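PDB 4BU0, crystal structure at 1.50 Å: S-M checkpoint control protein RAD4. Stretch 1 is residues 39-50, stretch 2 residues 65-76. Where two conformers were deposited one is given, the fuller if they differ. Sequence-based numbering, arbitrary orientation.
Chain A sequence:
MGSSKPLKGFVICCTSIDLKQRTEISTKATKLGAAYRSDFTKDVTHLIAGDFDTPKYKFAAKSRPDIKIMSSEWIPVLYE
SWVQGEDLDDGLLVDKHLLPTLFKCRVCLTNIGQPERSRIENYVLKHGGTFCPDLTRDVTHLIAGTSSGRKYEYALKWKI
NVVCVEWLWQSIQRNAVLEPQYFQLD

Stretch 1 (39-50) DFTKDVTHLIAG
Stretch 2 65-76: PDIKIMSSEWIP

The two stretches are joined as neighbouring parallel β-strands, whose backbone ladder is flanked by apolar side chains on both faces and closed by a water at each end. Strand 46-49 runs beside the strand that includes Lys68, Ile69 and Met70 with their directions 30° apart, pairing His46 with Lys68, Leu47 with Ile69 and Ile48 with Met70 at CA-CA distances of 4.8, 4.9 and 4.5 Å. Extended backbones (phi/psi -113/116 at Leu47, -97/115 at Ile69) allow four hydrogen bonds: Lys68 N to Thr45 O (3.1 Å), Leu47 N to Lys68 O (2.9 Å), Met70 N to Leu47 O (2.8 Å) and Ala49 N to Met70 O (3.0 Å). Water 1 donates to Thr45 O (2.7 Å) and Asp66 O (2.8 Å); water 2 donates to Ala49 O (2.8 Å) and accepts from Ser72 N (2.9 Å).

His46, Ile48, Lys68 and Met70 share one face. The His46 ring (chi1 m, chi2 70°) lies nearly parallel to the six-membered ring of Trp74 (chi1 t), at 25°, but slid apart, with centroids 5.2 Å apart. Its ND1 shares a 2.7 Å hydrogen bond with Thr45 OG1, so a polar ring is accommodated in a buried site. Ile48 (m, t) extends CD1 to within 3.8 Å of Ile75 CG1, its branched, apolar chain filling space before the helix. Lys68 suits the exposed margin: its CB lies 3.7 Å from His46 CD2 while its end leads away.

On the face of Leu47 and Ile69, small Ala49 brings CB within 3.7 Å of Ile69 CG2. Before the strand, buried Ile67 (m, t) reaches both ways, CD1 to the edge of Phe40 at CE1 (3.5 Å), CG2 to Leu47 CB (4.0 Å).

Further along, Ser71 OG accepts a 3.2 Å capping bond from Glu73 N, within the type I turn from Ser71 to Trp74, leading the chain into the helix.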

# COMPACT_ATOMS: atom_id res chain seq x y z
N ASP A 39 -12.97 11.81 8.27
CA ASP A 39 -11.80 12.63 7.98
C ASP A 39 -10.61 12.00 8.68
O ASP A 39 -10.76 11.35 9.73
CB ASP A 39 -11.96 14.09 8.49
CG ASP A 39 -13.03 14.91 7.79
OD1 ASP A 39 -13.27 14.69 6.58
OD2 ASP A 39 -13.59 15.82 8.44
N PHE A 40 -9.41 12.23 8.15
CA PHE A 40 -8.23 11.77 8.83
C PHE A 40 -7.91 12.87 9.86
O PHE A 40 -7.36 13.92 9.51
CB PHE A 40 -7.11 11.56 7.79
CG PHE A 40 -5.77 11.02 8.24
CD1 PHE A 40 -5.40 11.04 9.58
CD2 PHE A 40 -4.84 10.55 7.31
CE1 PHE A 40 -4.14 10.58 9.99
CE2 PHE A 40 -3.58 10.10 7.72
CZ PHE A 40 -3.25 10.08 9.06
N THR A 41 -8.28 12.64 11.13
CA THR A 41 -8.03 13.61 12.19
C THR A 41 -6.71 13.30 12.90
O THR A 41 -6.16 12.21 12.78
CB THR A 41 -9.20 13.62 13.17
OG1 THR A 41 -9.24 12.34 13.78
CG2 THR A 41 -10.54 13.93 12.50
N LYS A 42 -6.18 14.29 13.66
CA LYS A 42 -4.92 14.11 14.37
C LYS A 42 -4.90 12.91 15.32
O LYS A 42 -3.84 12.33 15.55
CB LYS A 42 -4.58 15.38 15.16
CG LYS A 42 -3.09 15.60 15.37
N ASP A 43 -6.09 12.52 15.85
CA ASP A 43 -6.12 11.43 16.81
C ASP A 43 -6.32 10.04 16.20
O ASP A 43 -6.31 9.07 16.96
CB ASP A 43 -7.17 11.69 17.89
CG ASP A 43 -8.59 11.82 17.43
OD1 ASP A 43 -8.81 12.11 16.24
OD2 ASP A 43 -9.50 11.68 18.27
N VAL A 44 -6.38 9.94 14.86
CA VAL A 44 -6.46 8.62 14.22
C VAL A 44 -5.29 7.74 14.68
O VAL A 44 -4.14 8.21 14.78
CB VAL A 44 -6.51 8.78 12.68
CG1 VAL A 44 -6.22 7.45 11.95
CG2 VAL A 44 -7.86 9.33 12.24
N THR A 45 -5.58 6.46 14.96
CA THR A 45 -4.55 5.52 15.39
C THR A 45 -4.30 4.45 14.32
O THR A 45 -3.21 3.85 14.26
CB THR A 45 -4.93 4.88 16.73
OG1 THR A 45 -6.15 4.14 16.60
CG2 THR A 45 -5.11 5.91 17.85
N HIS A 46 -5.36 4.11 13.55
CA HIS A 46 -5.31 3.04 12.57
C HIS A 46 -5.98 3.50 11.30
O HIS A 46 -7.11 4.00 11.36
CB HIS A 46 -6.00 1.78 13.11
CG HIS A 46 -5.25 1.18 14.27
ND1 HIS A 46 -5.21 1.82 15.52
CD2 HIS A 46 -4.50 0.05 14.34
CE1 HIS A 46 -4.41 1.07 16.28
NE2 HIS A 46 -3.98 -0.02 15.63
N LEU A 47 -5.29 3.36 10.15
CA LEU A 47 -5.82 3.74 8.86
C LEU A 47 -6.01 2.46 8.05
O LEU A 47 -5.03 1.78 7.75
CB LEU A 47 -4.88 4.73 8.13
CG LEU A 47 -5.27 5.15 6.73
CD1 LEU A 47 -6.54 6.05 6.74
CD2 LEU A 47 -4.10 5.93 6.07
N ILE A 48 -7.27 2.15 7.73
CA ILE A 48 -7.58 0.95 6.94
C ILE A 48 -7.52 1.41 5.49
O ILE A 48 -8.26 2.30 5.10
CB ILE A 48 -8.96 0.39 7.37
CG1 ILE A 48 -8.88 -0.08 8.87
CG2 ILE A 48 -9.37 -0.77 6.42
CD1 ILE A 48 -10.26 -0.38 9.45
N ALA A 49 -6.60 0.83 4.71
CA ALA A 49 -6.37 1.32 3.35
C ALA A 49 -6.62 0.29 2.27
O ALA A 49 -6.22 -0.87 2.42
CB ALA A 49 -4.92 1.78 3.25
N GLY A 50 -7.21 0.75 1.16
CA GLY A 50 -7.49 -0.09 -0.00
C GLY A 50 -6.62 0.25 -1.20
O GLY A 50 -6.77 -0.37 -2.26
N PRO A 65 4.33 7.82 11.23
CA PRO A 65 4.69 6.39 11.30
C PRO A 65 4.06 5.63 12.46
O PRO A 65 4.06 4.40 12.45
CB PRO A 65 6.22 6.41 11.43
CG PRO A 65 6.51 7.75 12.06
CD PRO A 65 5.52 8.68 11.45
N ASP A 66 3.52 6.37 13.46
CA ASP A 66 2.87 5.78 14.62
C ASP A 66 1.54 5.14 14.22
O ASP A 66 1.07 4.26 14.92
CB ASP A 66 2.59 6.88 15.67
CG ASP A 66 1.78 8.05 15.15
OD1 ASP A 66 2.26 8.76 14.22
OD2 ASP A 66 0.66 8.27 15.66
N ILE A 67 0.94 5.64 13.14
CA ILE A 67 -0.37 5.16 12.67
C ILE A 67 -0.19 3.85 11.94
O ILE A 67 0.65 3.77 11.03
CB ILE A 67 -1.07 6.24 11.80
CG1 ILE A 67 -1.50 7.42 12.71
CG2 ILE A 67 -2.28 5.64 11.00
CD1 ILE A 67 -2.09 8.56 12.02
N LYS A 68 -0.98 2.82 12.30
CA LYS A 68 -0.85 1.52 11.66
C LYS A 68 -1.71 1.48 10.41
O LYS A 68 -2.87 1.88 10.47
CB LYS A 68 -1.29 0.37 12.59
CG LYS A 68 -0.69 0.36 14.00
CD LYS A 68 0.63 -0.35 14.08
CE LYS A 68 1.20 -0.20 15.47
NZ LYS A 68 2.65 0.09 15.45
N ILE A 69 -1.13 1.01 9.29
CA ILE A 69 -1.87 0.88 8.03
C ILE A 69 -2.34 -0.55 7.95
O ILE A 69 -1.56 -1.50 7.89
CB ILE A 69 -1.13 1.36 6.77
CG1 ILE A 69 -0.70 2.83 6.94
CG2 ILE A 69 -2.04 1.20 5.53
CD1 ILE A 69 0.38 3.15 6.07
N MET A 70 -3.68 -0.69 7.99
CA MET A 70 -4.33 -1.96 8.13
C MET A 70 -5.06 -2.43 6.92
O MET A 70 -5.56 -1.64 6.12
CB MET A 70 -5.39 -1.82 9.26
CG MET A 70 -4.84 -1.29 10.60
SD MET A 70 -3.49 -2.32 11.24
CE MET A 70 -4.32 -3.93 11.44
N SER A 71 -5.17 -3.75 6.82
CA SER A 71 -5.96 -4.38 5.77
C SER A 71 -7.46 -4.23 6.06
O SER A 71 -7.89 -4.16 7.23
CB SER A 71 -5.58 -5.86 5.70
OG SER A 71 -6.50 -6.60 4.92
N SER A 72 -8.27 -4.25 5.01
CA SER A 72 -9.72 -4.19 5.17
C SER A 72 -10.28 -5.36 5.95
O SER A 72 -11.38 -5.24 6.48
CB SER A 72 -10.38 -4.15 3.80
OG SER A 72 -10.06 -5.34 3.09
N GLU A 73 -9.55 -6.48 6.02
CA GLU A 73 -10.06 -7.67 6.71
C GLU A 73 -9.87 -7.58 8.23
O GLU A 73 -10.46 -8.39 8.95
CB GLU A 73 -9.38 -8.95 6.16
CG GLU A 73 -8.04 -9.31 6.79
CD GLU A 73 -6.78 -9.43 5.94
OE1 GLU A 73 -6.87 -9.92 4.79
OE2 GLU A 73 -5.68 -9.10 6.46
N TRP A 74 -9.03 -6.63 8.72
CA TRP A 74 -8.77 -6.57 10.15
C TRP A 74 -10.01 -6.50 11.03
O TRP A 74 -10.23 -7.37 11.88
CB TRP A 74 -7.82 -5.40 10.47
CG TRP A 74 -7.60 -5.20 11.94
CD1 TRP A 74 -7.30 -6.17 12.87
CD2 TRP A 74 -7.75 -3.98 12.66
NE1 TRP A 74 -7.23 -5.60 14.13
CE2 TRP A 74 -7.49 -4.26 14.02
CE3 TRP A 74 -8.02 -2.65 12.27
CZ2 TRP A 74 -7.57 -3.27 15.02
CZ3 TRP A 74 -8.05 -1.66 13.26
CH2 TRP A 74 -7.83 -1.98 14.61
N ILE A 75 -10.84 -5.48 10.83
CA ILE A 75 -11.99 -5.30 11.71
C ILE A 75 -13.00 -6.46 11.58
O ILE A 75 -13.40 -7.01 12.60
CB ILE A 75 -12.64 -3.92 11.51
CG1 ILE A 75 -11.74 -2.77 12.07
CG2 ILE A 75 -14.07 -3.89 12.10
CD1 ILE A 75 -11.51 -2.82 13.64
N PRO A 76 -13.38 -6.91 10.36
CA PRO A 76 -14.29 -8.06 10.30
C PRO A 76 -13.74 -9.31 10.99
O PRO A 76 -14.50 -10.01 11.66
CB PRO A 76 -14.46 -8.27 8.79
CG PRO A 76 -14.32 -6.88 8.23
CD PRO A 76 -13.15 -6.34 9.03
O HOH W 1 -1.37 3.70 16.19
O HOH W 2 -7.20 -3.54 2.38